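Local coordinates for glutathione S-transferase family protein (Populus trichocarpa, PDB 5F06), which binds glutathione and acts as a Phi-class glutathione transferase, probably joining the tripeptide to electrophilic substrates in detoxification, at the interface of chains A and B. Coordinates in Å, arbitrary orientation; residue numbers count along the deposited sequence, not the author numbering. Chains: chain A/B, Glutathione S-transferase family protein.

The interface of chains A and B. Residues chain A 98-99, 102, 146-147; chain B 50, 64-65.
B:Phe64 and B:Phe50 reach across from the N-terminal domain of one subunit to helices 90-120 and 130-153 of the other, where the two rings enter an apolar surface formed by A:Val98, A:Trp99, A:Val102 and A:Ile146. With CG1 set opposite the backbone N (chi1 171°), A:Val98 lays this methyl over one face of the B:Phe64 ring, 3.6 Å from its centroid, the two side chains crossing at about a right angle. The other branch, A:Val98 CG2, then lies 3.7 Å from B:Phe64 O. At the far end of the ring, B:Phe64 CZ lies 4.0 Å from A:Trp99 CZ2 and stands above the rim of the indole face, while CZ2 itself lies in the phenyl plane, at its edge. A:Val102 serves both aromatics, its CG2 touching B:Phe64 CE2 at 3.7 Å and its CG1 touching B:Phe50 CZ at 3.8 Å. Over one face of B:Phe50, toward the rim, sits A:Ile146 CG2, 3.9 Å from the ring centroid; A:Ile146 CG1 lies on the same side, above the rim, 3.8 Å from B:Phe50 CE1.

Behind this shell, A:Val98 CG1 and A:Val102 CG2 rest on the indole face that receives B:Phe64, and A:Tyr147 CE1 abuts the indole edge, backing it. A:Val102 CG2 also packs crosswise on B:Glu65 CG at 4.0 Å. Repeated by the two-fold axis, this apolar patch probably helps hold the dimer together beside the glutathione pocket, which B:Glu65, directly following B:Phe64, lines.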
# COMPACT_ATOMS: atom_id res chain seq x y z
N VAL A 98 -6.15 5.54 -6.81
CA VAL A 98 -7.18 4.80 -6.11
C VAL A 98 -6.94 3.30 -6.24
O VAL A 98 -6.89 2.58 -5.25
CB VAL A 98 -8.59 5.15 -6.63
CG1 VAL A 98 -9.64 4.21 -6.04
CG2 VAL A 98 -8.94 6.60 -6.30
N TRP A 99 -6.75 2.84 -7.48
CA TRP A 99 -6.71 1.41 -7.73
C TRP A 99 -5.34 0.79 -7.46
O TRP A 99 -5.26 -0.42 -7.27
CB TRP A 99 -7.19 1.14 -9.15
CG TRP A 99 -8.67 1.39 -9.23
CD1 TRP A 99 -9.28 2.54 -9.60
CD2 TRP A 99 -9.71 0.48 -8.86
NE1 TRP A 99 -10.65 2.41 -9.50
CE2 TRP A 99 -10.93 1.15 -9.05
CE3 TRP A 99 -9.73 -0.84 -8.39
CZ2 TRP A 99 -12.16 0.54 -8.80
CZ3 TRP A 99 -10.95 -1.44 -8.14
CH2 TRP A 99 -12.15 -0.75 -8.34
N VAL A 102 -5.97 0.07 -3.94
CA VAL A 102 -6.83 -1.11 -3.85
C VAL A 102 -5.98 -2.37 -3.95
O VAL A 102 -6.19 -3.33 -3.21
CB VAL A 102 -7.92 -1.11 -4.95
CG1 VAL A 102 -8.60 -2.48 -5.06
CG2 VAL A 102 -8.94 -0.03 -4.67
N ILE A 146 -15.91 -7.31 -7.04
CA ILE A 146 -15.91 -5.88 -7.29
C ILE A 146 -15.18 -5.57 -8.60
O ILE A 146 -15.61 -4.71 -9.37
CB ILE A 146 -15.25 -5.11 -6.12
CG1 ILE A 146 -15.97 -5.39 -4.80
CG2 ILE A 146 -15.23 -3.60 -6.41
CD1 ILE A 146 -17.42 -4.93 -4.76
N TYR A 147 -14.07 -6.27 -8.84
CA TYR A 147 -13.31 -6.11 -10.08
C TYR A 147 -14.17 -6.45 -11.29
O TYR A 147 -14.12 -5.77 -12.31
CB TYR A 147 -12.06 -7.00 -10.08
CG TYR A 147 -10.88 -6.46 -9.29
CD1 TYR A 147 -11.07 -5.60 -8.21
CD2 TYR A 147 -9.58 -6.80 -9.63
CE1 TYR A 147 -10.00 -5.10 -7.49
CE2 TYR A 147 -8.50 -6.31 -8.91
CZ TYR A 147 -8.71 -5.46 -7.84
OH TYR A 147 -7.63 -4.97 -7.14
N PHE B 50 -16.48 -0.88 -2.45
CA PHE B 50 -16.05 -1.74 -1.36
C PHE B 50 -16.78 -1.43 -0.05
O PHE B 50 -16.62 -2.15 0.94
CB PHE B 50 -14.54 -1.62 -1.15
CG PHE B 50 -13.73 -2.25 -2.25
CD1 PHE B 50 -13.49 -3.61 -2.26
CD2 PHE B 50 -13.21 -1.47 -3.28
CE1 PHE B 50 -12.75 -4.19 -3.27
CE2 PHE B 50 -12.47 -2.05 -4.29
CZ PHE B 50 -12.24 -3.40 -4.29
N PHE B 64 -11.66 7.00 -3.40
CA PHE B 64 -11.71 6.28 -2.13
C PHE B 64 -10.32 5.68 -1.89
O PHE B 64 -9.42 5.86 -2.72
CB PHE B 64 -12.81 5.21 -2.13
CG PHE B 64 -12.68 4.19 -3.22
CD1 PHE B 64 -13.27 4.42 -4.46
CD2 PHE B 64 -12.00 3.01 -3.01
CE1 PHE B 64 -13.15 3.48 -5.48
CE2 PHE B 64 -11.88 2.07 -4.03
CZ PHE B 64 -12.46 2.31 -5.26
N GLU B 65 -10.17 4.98 -0.77
CA GLU B 65 -8.89 4.58 -0.18
C GLU B 65 -8.18 5.79 0.43
O GLU B 65 -7.79 6.71 -0.29
CB GLU B 65 -7.96 3.88 -1.18
CG GLU B 65 -8.38 2.47 -1.56
CD GLU B 65 -8.31 1.52 -0.38
OE1 GLU B 65 -7.33 1.61 0.40
OE2 GLU B 65 -9.22 0.68 -0.22